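Long-range contact in mannonate dehydratase (Streptococcus suis, PDB 3BDK), which probably catalyses the dehydration of D-mannonate to 2-dehydro-3-deoxy-D-gluconate, with a ferrous or manganese ion as cofactor: residues I110-N124 with T208-P220. Numbering follows the deposited sequence.
With MN (manganese (II) ion), chain D.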
ATOM      1  N   ILE A 110       7.046  33.326  -6.129  1.00 55.84           N
ATOM      2  CA  ILE A 110       8.121  32.453  -6.569  1.00 56.00           C
ATOM      3  C   ILE A 110       9.362  32.731  -5.745  1.00 56.45           C
ATOM      4  O   ILE A 110      10.107  31.808  -5.432  1.00 56.72           O
ATOM      5  CB  ILE A 110       8.498  32.615  -8.068  1.00 55.77           C
ATOM      6  CG1 ILE A 110       7.278  32.885  -8.964  1.00 55.70           C
ATOM      7  CG2 ILE A 110       9.313  31.410  -8.537  1.00 55.25           C
ATOM      8  CD1 ILE A 110       6.337  31.720  -9.159  1.00 55.77           C
ATOM      9  N   ARG A 111       9.590  34.002  -5.413  1.00 56.65           N
ATOM     10  CA  ARG A 111      10.802  34.391  -4.681  1.00 57.06           C
ATOM     11  C   ARG A 111      10.706  34.015  -3.195  1.00 56.58           C
ATOM     12  O   ARG A 111      11.581  33.325  -2.675  1.00 56.21           O
ATOM     13  CB  ARG A 111      11.132  35.882  -4.884  1.00 57.28           C
ATOM     14  CG  ARG A 111      12.005  36.192  -6.129  1.00 57.87           C
ATOM     15  CD  ARG A 111      12.320  37.716  -6.271  1.00 57.58           C
ATOM     16  NE  ARG A 111      11.102  38.526  -6.391  1.00 57.07           N
ATOM     17  CZ  ARG A 111      10.684  39.105  -7.515  1.00 56.97           C
ATOM     18  NH1 ARG A 111       9.553  39.805  -7.510  1.00 56.79           N
ATOM     19  NH2 ARG A 111      11.397  38.995  -8.638  1.00 56.28           N
ATOM     20  N   ASN A 112       9.635  34.452  -2.537  1.00 56.34           N
ATOM     21  CA  ASN A 112       9.307  34.005  -1.185  1.00 56.34           C
ATOM     22  C   ASN A 112       9.403  32.476  -0.962  1.00 56.67           C
ATOM     23  O   ASN A 112       9.888  32.019   0.082  1.00 57.13           O
ATOM     24  CB  ASN A 112       7.925  34.537  -0.790  1.00 56.01           C
ATOM     25  CG  ASN A 112       7.960  36.007  -0.423  1.00 55.29           C
ATOM     26  OD1 ASN A 112       9.034  36.573  -0.246  1.00 55.54           O
ATOM     27  ND2 ASN A 112       6.798  36.629  -0.305  1.00 52.66           N
ATOM     28  N   VAL A 113       8.954  31.699  -1.951  1.00 56.75           N
ATOM     29  CA  VAL A 113       9.004  30.231  -1.912  1.00 56.41           C
ATOM     30  C   VAL A 113      10.435  29.696  -2.098  1.00 56.71           C
ATOM     31  O   VAL A 113      10.842  28.745  -1.418  1.00 56.93           O
ATOM     32  CB  VAL A 113       8.001  29.613  -2.934  1.00 56.36           C
ATOM     33  CG1 VAL A 113       8.322  28.155  -3.261  1.00 55.06           C
ATOM     34  CG2 VAL A 113       6.560  29.773  -2.428  1.00 56.12           C
ATOM     35  N   GLY A 114      11.201  30.313  -2.995  1.00 56.82           N
ATOM     36  CA  GLY A 114      12.641  30.033  -3.104  1.00 57.40           C
ATOM     37  C   GLY A 114      13.372  30.418  -1.821  1.00 57.70           C
ATOM     38  O   GLY A 114      14.414  29.834  -1.484  1.00 57.48           O
ATOM     39  N   ALA A 115      12.799  31.398  -1.109  1.00 57.63           N
ATOM     40  CA  ALA A 115      13.275  31.843   0.201  1.00 57.78           C
ATOM     41  C   ALA A 115      12.768  30.908   1.316  1.00 57.95           C
ATOM     42  O   ALA A 115      12.415  31.361   2.421  1.00 58.16           O
ATOM     43  CB  ALA A 115      12.837  33.287   0.460  1.00 57.44           C
ATOM     44  N   ALA A 116      12.728  29.607   1.014  1.00 57.53           N
ATOM     45  CA  ALA A 116      12.257  28.601   1.958  1.00 56.89           C
ATOM     46  C   ALA A 116      12.750  27.224   1.578  1.00 56.53           C
ATOM     47  O   ALA A 116      12.368  26.234   2.196  1.00 57.02           O
ATOM     48  CB  ALA A 116      10.750  28.615   2.042  1.00 56.74           C
ATOM     49  N   GLY A 117      13.597  27.152   0.561  1.00 56.24           N
ATOM     50  CA  GLY A 117      14.237  25.885   0.191  1.00 55.73           C
ATOM     51  C   GLY A 117      13.365  24.940  -0.623  1.00 55.25           C
ATOM     52  O   GLY A 117      13.889  24.087  -1.353  1.00 55.39           O
ATOM     53  N   ILE A 118      12.044  25.092  -0.490  1.00 54.45           N
ATOM     54  CA  ILE A 118      11.052  24.365  -1.296  1.00 53.67           C
ATOM     55  C   ILE A 118      11.272  24.567  -2.799  1.00 52.94           C
ATOM     56  O   ILE A 118      11.021  25.667  -3.302  1.00 53.08           O
ATOM     57  CB  ILE A 118       9.617  24.821  -0.978  1.00 53.78           C
ATOM     58  CG1 ILE A 118       9.364  24.877   0.530  1.00 53.46           C
ATOM     59  CG2 ILE A 118       8.619  23.899  -1.671  1.00 54.95           C
ATOM     60  CD1 ILE A 118       8.103  25.639   0.931  1.00 53.28           C
ATOM     61  N   PRO A 119      11.715  23.499  -3.514  1.00 52.32           N
ATOM     62  CA  PRO A 119      12.241  23.523  -4.892  1.00 51.74           C
ATOM     63  C   PRO A 119      11.266  23.302  -6.070  1.00 51.48           C
ATOM     64  O   PRO A 119      11.705  23.301  -7.226  1.00 51.14           O
ATOM     65  CB  PRO A 119      13.269  22.388  -4.879  1.00 51.59           C
ATOM     66  CG  PRO A 119      12.860  21.484  -3.745  1.00 51.57           C
ATOM     67  CD  PRO A 119      11.747  22.128  -2.973  1.00 52.08           C
ATOM     68  N   VAL A 120       9.975  23.122  -5.804  1.00 51.07           N
ATOM     69  CA  VAL A 120       9.014  22.886  -6.885  1.00 50.76           C
ATOM     70  C   VAL A 120       7.671  23.560  -6.637  1.00 50.72           C
ATOM     71  O   VAL A 120       7.166  23.564  -5.505  1.00 51.04           O
ATOM     72  CB  VAL A 120       8.792  21.370  -7.170  1.00 50.90           C
ATOM     73  CG1 VAL A 120       7.639  21.161  -8.140  1.00 50.55           C
ATOM     74  CG2 VAL A 120      10.066  20.708  -7.729  1.00 50.30           C
ATOM     75  N   VAL A 121       7.104  24.132  -7.705  1.00 50.32           N
ATOM     76  CA  VAL A 121       5.760  24.724  -7.667  1.00 49.79           C
ATOM     77  C   VAL A 121       4.878  24.189  -8.809  1.00 49.50           C
ATOM     78  O   VAL A 121       5.132  24.472  -9.983  1.00 49.76           O
ATOM     79  CB  VAL A 121       5.806  26.279  -7.716  1.00 49.67           C
ATOM     80  CG1 VAL A 121       4.408  26.853  -7.751  1.00 49.24           C
ATOM     81  CG2 VAL A 121       6.552  26.836  -6.521  1.00 49.38           C
ATOM     82  N   CYS A 122       3.870  23.395  -8.443  1.00 48.90           N
ATOM     83  CA  CYS A 122       2.812  22.958  -9.352  1.00 47.62           C
ATOM     84  C   CYS A 122       1.767  24.085  -9.491  1.00 46.21           C
ATOM     85  O   CYS A 122       1.670  24.957  -8.623  1.00 45.60           O
ATOM     86  CB  CYS A 122       2.180  21.637  -8.850  1.00 47.92           C
ATOM     87  SG  CYS A 122       0.712  20.956  -9.811  1.00 50.05           S
ATOM     88  N   TYR A 123       1.014  24.066 -10.597  1.00 44.44           N
ATOM     89  CA  TYR A 123      -0.006  25.084 -10.932  1.00 42.54           C
ATOM     90  C   TYR A 123      -0.634  24.657 -12.264  1.00 41.89           C
ATOM     91  O   TYR A 123      -0.006  23.914 -13.021  1.00 41.92           O
ATOM     92  CB  TYR A 123       0.637  26.469 -11.114  1.00 41.62           C
ATOM     93  CG  TYR A 123       1.511  26.501 -12.335  1.00 39.91           C
ATOM     94  CD1 TYR A 123       1.071  27.096 -13.525  1.00 37.41           C
ATOM     95  CD2 TYR A 123       2.746  25.866 -12.330  1.00 38.46           C
ATOM     96  CE1 TYR A 123       1.863  27.069 -14.663  1.00 36.21           C
ATOM     97  CE2 TYR A 123       3.545  25.844 -13.463  1.00 38.39           C
ATOM     98  CZ  TYR A 123       3.097  26.443 -14.624  1.00 37.36           C
ATOM     99  OH  TYR A 123       3.911  26.409 -15.727  1.00 38.79           O
ATOM    100  N   ASN A 124      -1.836  25.146 -12.574  1.00 41.10           N
ATOM    101  CA  ASN A 124      -2.490  24.834 -13.865  1.00 40.25           C
ATOM    102  C   ASN A 124      -2.751  26.038 -14.765  1.00 40.00           C
ATOM    103  O   ASN A 124      -2.552  27.176 -14.356  1.00 40.01           O
ATOM    104  CB  ASN A 124      -3.801  24.068 -13.654  1.00 39.88           C
ATOM    105  CG  ASN A 124      -4.976  24.976 -13.389  1.00 39.19           C
ATOM    106  OD1 ASN A 124      -5.259  25.886 -14.160  1.00 39.73           O
ATOM    107  ND2 ASN A 124      -5.682  24.724 -12.298  1.00 38.26           N
ATOM    108  N   THR A 208      12.456  34.810 -13.144  1.00 54.95           N
ATOM    109  CA  THR A 208      12.091  35.003 -11.736  1.00 55.25           C
ATOM    110  C   THR A 208      12.240  33.706 -10.951  1.00 55.57           C
ATOM    111  O   THR A 208      12.636  33.725  -9.795  1.00 55.78           O
ATOM    112  CB  THR A 208      10.621  35.513 -11.593  1.00 55.57           C
ATOM    113  OG1 THR A 208      10.388  36.620 -12.485  1.00 55.93           O
ATOM    114  CG2 THR A 208      10.296  35.934 -10.156  1.00 55.10           C
ATOM    115  N   ALA A 209      11.934  32.581 -11.597  1.00 56.12           N
ATOM    116  CA  ALA A 209      11.943  31.257 -10.961  1.00 56.09           C
ATOM    117  C   ALA A 209      13.302  30.602 -11.015  1.00 56.21           C
ATOM    118  O   ALA A 209      13.677  29.892 -10.092  1.00 56.84           O
ATOM    119  CB  ALA A 209      10.899  30.346 -11.596  1.00 56.24           C
ATOM    120  N   GLU A 210      14.039  30.812 -12.096  1.00 56.25           N
ATOM    121  CA  GLU A 210      15.439  30.407 -12.122  1.00 56.23           C
ATOM    122  C   GLU A 210      16.231  31.280 -11.140  1.00 56.61           C
ATOM    123  O   GLU A 210      17.252  30.844 -10.590  1.00 56.88           O
ATOM    124  CB  GLU A 210      16.018  30.519 -13.527  1.00 56.13           C
ATOM    125  CG  GLU A 210      15.455  29.511 -14.522  1.00 55.40           C
ATOM    126  CD  GLU A 210      15.686  29.933 -15.967  1.00 55.25           C
ATOM    127  OE1 GLU A 210      16.339  29.162 -16.717  1.00 53.29           O
ATOM    128  OE2 GLU A 210      15.228  31.044 -16.339  1.00 54.33           O
ATOM    129  N   GLU A 211      15.735  32.500 -10.905  1.00 56.61           N
ATOM    130  CA  GLU A 211      16.358  33.432  -9.960  1.00 56.29           C
ATOM    131  C   GLU A 211      16.148  32.994  -8.497  1.00 56.31           C
ATOM    132  O   GLU A 211      16.964  33.317  -7.627  1.00 56.43           O
ATOM    133  CB  GLU A 211      15.991  34.919 -10.284  1.00 56.33           C
ATOM    134  CG  GLU A 211      15.016  35.755  -9.370  1.00 56.07           C
ATOM    135  CD  GLU A 211      14.663  37.183  -9.967  1.00 55.69           C
ATOM    136  OE1 GLU A 211      13.817  37.917  -9.394  1.00 53.46           O
ATOM    137  OE2 GLU A 211      15.220  37.565 -11.025  1.00 54.20           O
ATOM    138  N   ALA A 212      15.108  32.191  -8.253  1.00 55.90           N
ATOM    139  CA  ALA A 212      14.793  31.708  -6.894  1.00 55.40           C
ATOM    140  C   ALA A 212      15.123  30.220  -6.617  1.00 54.98           C
ATOM    141  O   ALA A 212      14.849  29.713  -5.521  1.00 55.06           O
ATOM    142  CB  ALA A 212      13.319  32.025  -6.538  1.00 55.28           C
ATOM    143  N   GLY A 213      15.711  29.534  -7.601  1.00 54.36           N
ATOM    144  CA  GLY A 213      15.995  28.091  -7.505  1.00 53.46           C
ATOM    145  C   GLY A 213      14.809  27.158  -7.777  1.00 52.75           C
ATOM    146  O   GLY A 213      14.999  25.967  -8.089  1.00 52.77           O
ATOM    147  N   VAL A 214      13.601  27.711  -7.649  1.00 51.59           N
ATOM    148  CA  VAL A 214      12.317  27.010  -7.758  1.00 50.66           C
ATOM    149  C   VAL A 214      12.006  26.511  -9.174  1.00 50.09           C
ATOM    150  O   VAL A 214      12.080  27.289 -10.125  1.00 50.40           O
ATOM    151  CB  VAL A 214      11.170  27.972  -7.345  1.00 50.88           C
ATOM    152  CG1 VAL A 214       9.814  27.317  -7.505  1.00 50.98           C
ATOM    153  CG2 VAL A 214      11.357  28.473  -5.922  1.00 50.30           C
ATOM    154  N   LYS A 215      11.644  25.230  -9.312  1.00 48.98           N
ATOM    155  CA  LYS A 215      11.243  24.666 -10.623  1.00 48.30           C
ATOM    156  C   LYS A 215       9.721  24.595 -10.788  1.00 47.06           C
ATOM    157  O   LYS A 215       9.006  24.094  -9.901  1.00 46.99           O
ATOM    158  CB  LYS A 215      11.821  23.261 -10.860  1.00 48.09           C
ATOM    159  CG  LYS A 215      13.299  23.112 -10.607  1.00 48.70           C
ATOM    160  CD  LYS A 215      13.798  21.749 -11.062  1.00 49.45           C
ATOM    161  CE  LYS A 215      14.866  21.221 -10.100  1.00 52.34           C
ATOM    162  NZ  LYS A 215      15.639  20.074 -10.674  1.00 52.71           N
ATOM    163  N   MET A 216       9.230  25.095 -11.917  1.00 45.52           N
ATOM    164  CA  MET A 216       7.797  25.122 -12.184  1.00 43.82           C
ATOM    165  C   MET A 216       7.335  23.831 -12.850  1.00 42.93           C
ATOM    166  O   MET A 216       8.062  23.238 -13.647  1.00 42.78           O
ATOM    167  CB  MET A 216       7.437  26.324 -13.060  1.00 43.76           C
ATOM    168  CG  MET A 216       7.903  27.659 -12.503  1.00 42.20           C
ATOM    169  SD  MET A 216       7.310  27.959 -10.827  1.00 38.51           S
ATOM    170  CE  MET A 216       5.634  28.501 -11.152  1.00 40.31           C
ATOM    171  N   ALA A 217       6.121  23.401 -12.519  1.00 41.78           N
ATOM    172  CA  ALA A 217       5.608  22.119 -12.987  1.00 40.83           C
ATOM    173  C   ALA A 217       4.097  22.168 -13.184  1.00 40.03           C
ATOM    174  O   ALA A 217       3.337  22.233 -12.217  1.00 39.83           O
ATOM    175  CB  ALA A 217       5.983  21.010 -12.016  1.00 40.62           C
ATOM    176  N   ILE A 218       3.668  22.137 -14.442  1.00 39.09           N
ATOM    177  CA  ILE A 218       2.292  22.471 -14.789  1.00 38.14           C
ATOM    178  C   ILE A 218       1.390  21.243 -14.711  1.00 38.10           C
ATOM    179  O   ILE A 218       1.603  20.258 -15.419  1.00 36.92           O
ATOM    180  CB  ILE A 218       2.198  23.075 -16.203  1.00 37.85           C
ATOM    181  CG1 ILE A 218       0.749  23.440 -16.532  1.00 38.12           C
ATOM    182  CG2 ILE A 218       2.756  22.107 -17.235  1.00 37.46           C
ATOM    183  CD1 ILE A 218       0.535  25.215 -18.233  1.00 37.21           C
ATOM    184  N   HIS A 219       0.382  21.310 -13.847  1.00 38.38           N
ATOM    185  CA  HIS A 219      -0.623  20.256 -13.760  1.00 39.19           C
ATOM    186  C   HIS A 219      -1.469  20.196 -15.028  1.00 38.76           C
ATOM    187  O   HIS A 219      -2.078  21.189 -15.427  1.00 39.28           O
ATOM    188  CB  HIS A 219      -1.519  20.472 -12.539  1.00 39.35           C
ATOM    189  CG  HIS A 219      -2.271  19.248 -12.119  1.00 41.46           C
ATOM    190  ND1 HIS A 219      -3.473  18.881 -12.686  1.00 43.57           N
ATOM    191  CD2 HIS A 219      -1.992  18.307 -11.186  1.00 42.12           C
ATOM    192  CE1 HIS A 219      -3.901  17.766 -12.121  1.00 44.19           C
ATOM    193  NE2 HIS A 219      -3.022  17.397 -11.208  1.00 43.73           N
ATOM    194  N   PRO A 220      -1.501  19.026 -15.655  1.00 38.09           N
ATOM    195  CA  PRO A 220      -2.155  18.868 -16.959  1.00 37.55           C
ATOM    196  C   PRO A 220      -3.653  19.142 -16.877  1.00 37.30           C
ATOM    197  O   PRO A 220      -4.198  19.266 -15.780  1.00 37.46           O
ATOM    198  CB  PRO A 220      -1.908  17.396 -17.294  1.00 37.67           C
ATOM    199  CG  PRO A 220      -1.786  16.731 -15.969  1.00 37.90           C
ATOM    200  CD  PRO A 220      -1.118  17.731 -15.067  1.00 38.08           C
TER
HETATM  201 MN    MN D 388      -3.836  16.290  -9.145  1.00100.95          MN
HETATM  202  O   HOH W   1      15.847  28.709  -3.069  1.00 31.29           O
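Tyr123 lays its ring across the backbone of the adjacent strand: the CA of Ile218 sits over one face in a CH-pi contact, 4.2 Å from the ring centroid and displaced toward the rim. With CG held between the backbone N and the carbonyl carbon (chi1 68°), the ring folds toward the 215-218 strand, where CZ and OH both rest against CB of Ile218; Phe201 and Ile202 of helix 191-210 pack against it from outside the contact. On the same side of the sheet, Val121 and Met216 lie alongside each other, pointing the same way. Met216, bent at chi2 and chi3, carries its CE to 3.9 Å from CD1 of Ile110, which it meets at about a right angle. Strands 120-123 and 215-218 are neighbouring parallel strands of the xylose isomerase-like TIM barrel, inclined at 25°, and each follows a helix that packs on the barrel's outside. Lys215 N gives a nearly straight bond to Pro119 O (2.8 Å), Val121 then bonds through its N to Lys215 O and through its O to Ala217 N, and the bond from Tyr123 N to Ala217 O is weak. Past this, His219 N donates to Tyr123 O at 2.8 Å. His219 NE2 binds manganese, 2.5 Å away, together with His286 and Asp330, and the residue also lines the D-mannose pocket; SG of Cys122 approaches the edge of its imidazole. At the other end of the strands, Val214 wedges CG2 against Gly114 and CG1 against CG2 of Val121, while CB of Ala212 abuts Ile110 O. Farther out, Arg111 NH2 makes a salt bridge with Glu211 OE1 (2.8 Å) in the guanidinium plane, and CG2 of Thr208 lies over one face of that group.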